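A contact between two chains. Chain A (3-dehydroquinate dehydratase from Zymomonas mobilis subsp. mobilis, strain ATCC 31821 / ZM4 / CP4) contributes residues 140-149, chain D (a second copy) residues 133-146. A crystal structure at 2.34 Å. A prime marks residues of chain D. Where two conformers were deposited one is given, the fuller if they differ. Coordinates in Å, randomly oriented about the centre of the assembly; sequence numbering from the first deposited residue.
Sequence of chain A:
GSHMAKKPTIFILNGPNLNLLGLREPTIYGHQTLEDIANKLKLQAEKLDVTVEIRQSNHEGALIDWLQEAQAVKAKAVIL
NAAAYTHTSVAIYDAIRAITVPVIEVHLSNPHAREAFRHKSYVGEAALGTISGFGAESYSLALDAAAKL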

# COMPACT_ATOMS: atom_id res chain seq x y z
N SER A 140 37.76 4.76 4.66
CA SER A 140 38.86 5.01 5.61
C SER A 140 38.32 4.85 7.05
O SER A 140 38.97 4.14 7.84
CB SER A 140 39.62 6.32 5.32
OG SER A 140 39.30 7.39 6.21
N LEU A 141 37.16 5.44 7.36
CA LEU A 141 36.48 5.35 8.69
C LEU A 141 36.13 3.89 9.01
O LEU A 141 36.32 3.44 10.18
CB LEU A 141 35.19 6.17 8.66
CG LEU A 141 35.37 7.68 8.67
CD1 LEU A 141 34.10 8.36 8.16
CD2 LEU A 141 35.66 8.16 10.08
N ALA A 142 35.62 3.19 8.01
CA ALA A 142 35.25 1.77 8.09
C ALA A 142 36.51 0.97 8.45
O ALA A 142 36.45 0.13 9.34
CB ALA A 142 34.62 1.35 6.78
N LEU A 143 37.64 1.27 7.82
CA LEU A 143 38.89 0.51 8.04
C LEU A 143 39.42 0.76 9.47
O LEU A 143 39.88 -0.23 10.09
CB LEU A 143 39.91 0.82 6.93
CG LEU A 143 41.23 0.04 7.02
CD1 LEU A 143 41.04 -1.47 7.23
CD2 LEU A 143 42.09 0.29 5.79
N ASP A 144 39.34 2.01 9.99
CA ASP A 144 39.72 2.33 11.40
C ASP A 144 38.81 1.51 12.34
O ASP A 144 39.30 0.85 13.23
CB ASP A 144 39.61 3.82 11.77
CG ASP A 144 40.76 4.75 11.38
OD1 ASP A 144 41.95 4.44 11.66
OD2 ASP A 144 40.45 5.85 10.86
N ALA A 145 37.50 1.56 12.12
CA ALA A 145 36.52 0.93 13.04
C ALA A 145 36.75 -0.60 13.06
O ALA A 145 36.63 -1.25 14.16
CB ALA A 145 35.15 1.31 12.57
N ALA A 146 37.05 -1.14 11.86
CA ALA A 146 37.26 -2.57 11.53
C ALA A 146 38.53 -3.08 12.20
O ALA A 146 38.53 -4.24 12.67
CB ALA A 146 37.31 -2.71 10.04
N ALA A 147 39.59 -2.27 12.21
CA ALA A 147 40.86 -2.58 12.90
C ALA A 147 40.61 -2.69 14.41
O ALA A 147 41.24 -3.58 15.02
CB ALA A 147 41.90 -1.54 12.57
N LYS A 148 39.75 -1.83 15.00
CA LYS A 148 39.52 -1.75 16.47
C LYS A 148 38.51 -2.83 16.91
O LYS A 148 38.20 -2.82 18.09
CB LYS A 148 39.00 -0.36 16.90
CG LYS A 148 39.96 0.81 16.74
CD LYS A 148 39.30 2.16 17.03
CE LYS A 148 40.30 3.31 17.12
NZ LYS A 148 39.64 4.62 16.88
N LEU A 149 38.06 -3.74 16.02
CA LEU A 149 36.96 -4.69 16.34
C LEU A 149 37.53 -5.88 17.10
O LEU A 149 37.48 -7.01 16.57
CB LEU A 149 36.24 -5.18 15.07
CG LEU A 149 35.11 -4.28 14.58
CD1 LEU A 149 34.42 -4.91 13.39
CD2 LEU A 149 34.11 -3.99 15.69
OXT LEU A 149 38.04 -5.70 18.20
N GLY D 133 25.82 1.98 14.50
CA GLY D 133 25.85 0.58 14.94
C GLY D 133 27.06 0.24 15.74
O GLY D 133 27.17 -0.93 16.11
N PHE D 134 27.92 1.22 16.03
CA PHE D 134 29.24 0.98 16.71
C PHE D 134 29.17 1.43 18.17
O PHE D 134 30.21 1.62 18.74
CB PHE D 134 30.35 1.74 15.97
CG PHE D 134 30.47 1.41 14.51
CD1 PHE D 134 31.25 0.34 14.11
CD2 PHE D 134 29.77 2.14 13.54
CE1 PHE D 134 31.33 -0.01 12.77
CE2 PHE D 134 29.83 1.77 12.21
CZ PHE D 134 30.60 0.69 11.82
N GLY D 135 27.99 1.55 18.76
CA GLY D 135 27.79 2.17 20.08
C GLY D 135 28.47 3.54 20.14
O GLY D 135 28.27 4.36 19.22
N ALA D 136 29.25 3.77 21.20
CA ALA D 136 30.01 5.01 21.45
C ALA D 136 30.99 5.30 20.29
O ALA D 136 31.17 6.47 19.95
CB ALA D 136 30.70 4.88 22.81
N GLU D 137 31.59 4.25 19.71
CA GLU D 137 32.49 4.34 18.52
C GLU D 137 31.78 5.10 17.38
O GLU D 137 32.50 5.74 16.62
CB GLU D 137 32.97 2.97 17.98
CG GLU D 137 34.19 2.31 18.64
CD GLU D 137 34.71 1.06 17.89
OE1 GLU D 137 35.01 1.13 16.65
OE2 GLU D 137 34.82 -0.01 18.55
N SER D 138 30.45 5.02 17.25
CA SER D 138 29.67 5.76 16.23
C SER D 138 29.96 7.26 16.39
O SER D 138 30.21 7.93 15.38
CB SER D 138 28.15 5.47 16.26
OG SER D 138 27.85 4.13 15.85
N TYR D 139 29.94 7.78 17.61
CA TYR D 139 30.24 9.20 17.91
C TYR D 139 31.71 9.49 17.60
O TYR D 139 31.98 10.54 16.95
CB TYR D 139 29.88 9.55 19.35
CG TYR D 139 28.40 9.60 19.65
CD1 TYR D 139 27.73 8.44 20.02
CD2 TYR D 139 27.67 10.78 19.55
CE1 TYR D 139 26.37 8.46 20.30
CE2 TYR D 139 26.32 10.82 19.86
CZ TYR D 139 25.67 9.65 20.22
OH TYR D 139 24.35 9.61 20.54
N SER D 140 32.63 8.64 18.07
CA SER D 140 34.09 8.90 17.91
C SER D 140 34.41 9.04 16.41
O SER D 140 35.08 10.03 16.07
CB SER D 140 35.03 7.90 18.60
OG SER D 140 34.50 7.26 19.77
N LEU D 141 33.90 8.13 15.57
CA LEU D 141 34.08 8.13 14.08
C LEU D 141 33.52 9.42 13.47
O LEU D 141 34.15 10.02 12.57
CB LEU D 141 33.35 6.93 13.47
CG LEU D 141 34.01 5.58 13.72
CD1 LEU D 141 33.01 4.47 13.49
CD2 LEU D 141 35.24 5.36 12.85
N ALA D 142 32.34 9.79 13.94
CA ALA D 142 31.61 11.00 13.52
C ALA D 142 32.48 12.22 13.81
O ALA D 142 32.66 13.06 12.92
CB ALA D 142 30.28 11.02 14.24
N LEU D 143 33.08 12.26 14.99
CA LEU D 143 33.88 13.43 15.41
C LEU D 143 35.18 13.51 14.59
O LEU D 143 35.53 14.65 14.22
CB LEU D 143 34.11 13.39 16.93
CG LEU D 143 34.84 14.61 17.50
CD1 LEU D 143 34.19 15.89 17.03
CD2 LEU D 143 34.94 14.56 19.03
N ASP D 144 35.83 12.38 14.27
CA ASP D 144 37.04 12.33 13.38
C ASP D 144 36.62 12.86 12.01
O ASP D 144 37.30 13.73 11.48
CB ASP D 144 37.66 10.93 13.18
CG ASP D 144 38.62 10.43 14.26
OD1 ASP D 144 39.58 11.20 14.67
OD2 ASP D 144 38.43 9.24 14.66
N ALA D 145 35.54 12.36 11.44
CA ALA D 145 35.14 12.70 10.05
C ALA D 145 34.82 14.21 9.97
O ALA D 145 35.20 14.88 8.94
CB ALA D 145 33.98 11.82 9.68
N ALA D 146 34.16 14.70 11.04
CA ALA D 146 33.67 16.08 11.24
C ALA D 146 34.85 17.06 11.37
O ALA D 146 34.78 18.18 10.85
CB ALA D 146 32.80 16.09 12.47

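Two copies of one helix pack in a roughly antiparallel fashion, their N-to-C directions 142° apart and their axes 10.8 Å apart at closest approach. The backbones come nearest at Leu141 and Leu141′, whose CA atoms lie 6.5 Å apart. Both leucines adopt the same m,t rotamer, and their tips meet at 4.0 Å (Leu141 CD2 to Leu141′ CD2). Leu141′ CD2 also presses to 3.5 Å from the carbonyl Leu141 O, an oxygen already engaged by Ala145 N in the helix.

The forked tip of each leucine also packs on the alanine one turn along the partner helix, closest through CD1: Leu141 CD1 sits 3.8 Å from Ala145′ CB, and Leu141′ CD1 lies 3.9 Å from Ala145 CB. Within these stretches the two alanines are not covered alike. Ala145 points toward chain D and is the more covered of the two, its CB a small bump in a notch formed by Phe134′, Glu137′ and Leu141′; this CB meets Phe134′ CE1 at 4.0 Å, approaching the ring obliquely. Ala145′ points sideways. Phe134′ stands just before its helix, its backbone N hydrogen-bonded to Ser138′ OG at 2.9 Å.

Glu137′ flanks this apolar patch, its OE1 3.8 Å from Ala145 O and 4.3 Å from Lys148 CB. No hydrogen bond crosses between the stretches; the contacts are mainly apolar packing, with 396 Å² buried over both sides.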